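Side-chain contacts in hypothetical methylmalonyl-CoA decarboxylase alpha subunit (Sulfolobus tokodaii, PDB 1X0U), which is of unestablished function but belongs to the carboxyl transferase family of the ClpP/crotonase superfamily, and is built as an assembly of six chains: residues P288-M291 and R292-I295; D273-G276 and V277-I280. All coordinates share one frame; numbering follows the deposited sequence.

Interaction 1: P288-M291 and R292-I295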
loop_
_atom_site.group_PDB
_atom_site.type_symbol
_atom_site.label_atom_id
_atom_site.label_comp_id
_atom_site.label_asym_id
_atom_site.label_seq_id
_atom_site.Cartn_x
_atom_site.Cartn_y
_atom_site.Cartn_z
ATOM N N PRO A 288 8.195 28.564 44.003
ATOM C CA PRO A 288 9.057 27.776 43.116
ATOM C C PRO A 288 9.880 26.701 43.812
ATOM O O PRO A 288 10.082 26.730 45.021
ATOM C CB PRO A 288 9.935 28.843 42.476
ATOM C CG PRO A 288 10.169 29.768 43.630
ATOM C CD PRO A 288 8.767 29.908 44.211
ATOM N N TYR A 289 10.344 25.740 43.028
ATOM C CA TYR A 289 11.173 24.655 43.541
ATOM C C TYR A 289 11.966 24.163 42.353
ATOM O O TYR A 289 11.841 24.714 41.267
ATOM C CB TYR A 289 10.321 23.511 44.105
ATOM C CG TYR A 289 9.318 22.978 43.117
ATOM C CD1 TYR A 289 8.054 23.556 43.002
ATOM C CD2 TYR A 289 9.643 21.920 42.262
ATOM C CE1 TYR A 289 7.133 23.099 42.063
ATOM C CE2 TYR A 289 8.729 21.456 41.316
ATOM C CZ TYR A 289 7.479 22.051 41.219
ATOM O OH TYR A 289 6.576 21.617 40.264
ATOM N N ASN A 290 12.758 23.115 42.546
ATOM C CA ASN A 290 13.582 22.590 41.468
ATOM C C ASN A 290 12.948 21.415 40.724
ATOM O O ASN A 290 13.036 20.271 41.177
ATOM C CB ASN A 290 14.946 22.169 42.026
ATOM C CG ASN A 290 15.939 21.845 40.940
ATOM O OD1 ASN A 290 15.707 22.138 39.766
ATOM N ND2 ASN A 290 17.059 21.250 41.320
ATOM N N MET A 291 12.321 21.698 39.581
ATOM C CA MET A 291 11.679 20.655 38.774
ATOM C C MET A 291 12.705 19.644 38.266
ATOM O O MET A 291 12.397 18.458 38.082
ATOM C CB MET A 291 10.928 21.281 37.587
ATOM C CG MET A 291 10.294 20.274 36.605
ATOM S SD MET A 291 8.986 19.207 37.300
ATOM C CE MET A 291 9.747 17.621 37.172
ATOM N N ARG A 292 13.932 20.107 38.052
ATOM C CA ARG A 292 14.983 19.223 37.567
ATOM C C ARG A 292 15.291 18.148 38.597
ATOM O O ARG A 292 15.753 17.065 38.256
ATOM C CB ARG A 292 16.269 20.002 37.272
ATOM C CG ARG A 292 16.169 20.988 36.132
ATOM C CD ARG A 292 17.563 21.427 35.670
ATOM N NE ARG A 292 17.482 22.286 34.495
ATOM C CZ ARG A 292 17.061 23.543 34.525
ATOM N NH1 ARG A 292 16.696 24.090 35.678
ATOM N NH2 ARG A 292 16.983 24.246 33.402
ATOM N N GLU A 293 15.043 18.451 39.865
ATOM C CA GLU A 293 15.327 17.488 40.914
ATOM C C GLU A 293 14.348 16.342 40.826
ATOM O O GLU A 293 14.681 15.200 41.134
ATOM C CB GLU A 293 15.262 18.147 42.297
ATOM C CG GLU A 293 15.606 17.190 43.417
ATOM C CD GLU A 293 16.957 16.535 43.216
ATOM O OE1 GLU A 293 17.102 15.352 43.591
ATOM O OE2 GLU A 293 17.880 17.202 42.692
ATOM N N ILE A 294 13.134 16.645 40.388
ATOM C CA ILE A 294 12.126 15.614 40.236
ATOM C C ILE A 294 12.505 14.710 39.066
ATOM O O ILE A 294 12.364 13.487 39.156
ATOM C CB ILE A 294 10.730 16.225 40.001
ATOM C CG1 ILE A 294 10.323 17.061 41.222
ATOM C CG2 ILE A 294 9.723 15.121 39.747
ATOM C CD1 ILE A 294 8.941 17.699 41.114
ATOM N N ILE A 295 13.004 15.293 37.973
ATOM C CA ILE A 295 13.386 14.451 36.846
ATOM C C ILE A 295 14.550 13.535 37.239
ATOM O O ILE A 295 14.484 12.332 36.994
ATOM C CB ILE A 295 13.782 15.267 35.553
ATOM C CG1 ILE A 295 15.076 16.033 35.778
ATOM C CG2 ILE A 295 12.680 16.254 35.165
ATOM C CD1 ILE A 295 15.471 16.922 34.598
HETATM O O HOH W 1 17.171 24.027 38.368
#

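Interaction 2: D273-G276 and V277-I280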
loop_
_atom_site.group_PDB
_atom_site.type_symbol
_atom_site.label_atom_id
_atom_site.label_comp_id
_atom_site.label_asym_id
_atom_site.label_seq_id
_atom_site.Cartn_x
_atom_site.Cartn_y
_atom_site.Cartn_z
ATOM N N ASP A 273 11.336 4.833 44.305
ATOM C CA ASP A 273 11.735 5.115 45.672
ATOM C C ASP A 273 10.624 4.965 46.708
ATOM O O ASP A 273 9.837 4.019 46.684
ATOM C CB ASP A 273 12.362 6.527 45.777
ATOM C CG ASP A 273 11.875 7.506 44.683
ATOM O OD1 ASP A 273 11.923 8.733 44.945
ATOM O OD2 ASP A 273 11.474 7.071 43.575
ATOM N N ALA A 274 10.603 5.906 47.641
ATOM C CA ALA A 274 9.614 5.942 48.709
ATOM C C ALA A 274 9.643 7.338 49.330
ATOM O O ALA A 274 8.619 7.875 49.765
ATOM C CB ALA A 274 9.930 4.875 49.760
ATOM N N THR A 275 10.828 7.932 49.350
ATOM C CA THR A 275 10.986 9.259 49.913
ATOM C C THR A 275 11.725 10.244 49.013
ATOM O O THR A 275 12.299 9.894 47.965
ATOM C CB THR A 275 11.721 9.218 51.282
ATOM O OG1 THR A 275 12.213 7.894 51.527
ATOM C CG2 THR A 275 10.778 9.654 52.413
ATOM N N GLY A 276 11.700 11.491 49.458
ATOM C CA GLY A 276 12.358 12.540 48.731
ATOM C C GLY A 276 11.407 13.256 47.808
ATOM O O GLY A 276 10.900 14.321 48.145
ATOM N N VAL A 277 11.141 12.652 46.660
ATOM C CA VAL A 277 10.300 13.278 45.659
ATOM C C VAL A 277 9.126 14.089 46.186
ATOM O O VAL A 277 8.955 15.231 45.776
ATOM C CB VAL A 277 9.799 12.253 44.607
ATOM C CG1 VAL A 277 8.564 11.514 45.102
ATOM C CG2 VAL A 277 9.520 12.969 43.310
ATOM N N GLU A 278 8.336 13.537 47.104
ATOM C CA GLU A 278 7.176 14.267 47.614
ATOM C C GLU A 278 7.544 15.439 48.518
ATOM O O GLU A 278 6.692 16.264 48.850
ATOM C CB GLU A 278 6.226 13.331 48.373
ATOM C CG GLU A 278 6.682 12.979 49.784
ATOM C CD GLU A 278 7.894 12.088 49.789
ATOM O OE1 GLU A 278 8.686 12.170 50.751
ATOM O OE2 GLU A 278 8.049 11.296 48.837
ATOM N N GLN A 279 8.809 15.514 48.918
ATOM C CA GLN A 279 9.267 16.590 49.785
ATOM C C GLN A 279 9.606 17.869 49.030
ATOM O O GLN A 279 9.656 18.939 49.617
ATOM C CB GLN A 279 10.492 16.131 50.586
ATOM C CG GLN A 279 10.223 14.913 51.445
ATOM C CD GLN A 279 9.017 15.109 52.350
ATOM O OE1 GLN A 279 8.422 14.145 52.828
ATOM N NE2 GLN A 279 8.658 16.365 52.594
ATOM N N ILE A 280 9.830 17.752 47.728
ATOM C CA ILE A 280 10.197 18.898 46.900
ATOM C C ILE A 280 9.091 19.925 46.662
ATOM O O ILE A 280 9.321 21.126 46.775
ATOM C CB ILE A 280 10.704 18.421 45.525
ATOM C CG1 ILE A 280 11.865 17.441 45.722
ATOM C CG2 ILE A 280 11.153 19.613 44.688
ATOM C CD1 ILE A 280 12.308 16.729 44.456
#

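Interaction 1: P288-M291 and R292-I295
N290 caps the helix 291-298: at the N-cap, its OD1 accepts weakly from the amide of R292, two residues on, with N290 OD1 3.2 Å from R292 N and an angle of 131° at the hydrogen. The asparagine swings CG anti to its own N (chi1 -170°), beside the carbonyl carbon, and that turns OD1 back toward the start of the helix. The main chain of N290 joins in, since E293 N donates to N290 O at 3.0 Å. One residue on, M291 O takes I295 N at 3.2 Å and I294 N through a weaker bond.

The apolar side of the turn is carried by M291. Its chain bends twice, about CB-CG and again about CG-SD, bringing the methyl CE across the root of the I294 side chain, where CE lies a tight 3.3 Å from I294 CB; the same methyl reaches I295 CG2 at 3.8 Å. The CD1 methyl of I294 also meets Y289, whose CE2 sits 3.8 Å away.

Further out, M291 and I295 pack on L366 of strand 363-369, and Y289 and I294 on V406 of strand 401-406, so this face of the turn is pressed against the sheet. The Y289 hydroxyl is hydrogen-bonded to D368. R292, its chain extended, forms a salt bridge through NE with E306, while its NH1 holds a water at 2.7 Å that also contacts N290 OD1 at 2.8 Å.

Interaction 2: D273-G276 and V277-I280
G276 and Q279 meet at the tight part of this helix start, where Q279 N donates to G276 O. The modelled separation of Q279 N from G276 O, 2.5 Å, is so short that its exact value is doubtful. Just before it the chain makes a classic gamma turn, T275-G276-V277, closed by a weak bond from V277 N to T275 O at 3.3 Å. Its centre, G276, has phi 95° and psi -80°, a conformation readily open to glycine, which has no side chain to crowd the adjoining backbone. V277 itself is buried, against W430 and P491.

E278 folds back over the turn. With CG in the position between N and the carbonyl carbon, and a second bend at chi2, its carboxylate comes round so that OE1 accepts weakly from G276 N at 3.3 Å; the same OE1 lies 3.7 Å from T275 CG2. E278 packs on V8 and Q279 on E9 of a second subunit.

The other side is looser. A274 and T275 are exposed, and D273 comes no nearer to V277 than 4.1 Å, OD1 to CB.

The chemistry is thus mainly that of the backbone, with one weak side-chain bond, from G276 N to E278 OE1, which may ease the charge of E278 slightly.

Interaction 2 comes first along the chain, and interaction 1 follows, starting in the loop that joins helix 277-280 to helix 291-298; their centres are about 12 Å apart. The two meet through I280, in helix 277-280, whose CD1 lies 3.5 Å from E293 CG and whose CG2 lies 3.7 Å from Y289 CD2. Both stand on the same side of the chain's centre, next to the half of the fold holding the sheet of strands 363-369 and 401-406. Interaction 1 packs directly on that sheet, whereas interaction 2 is peripheral and touches a second subunit, so together they lead from the sheet to a subunit boundary.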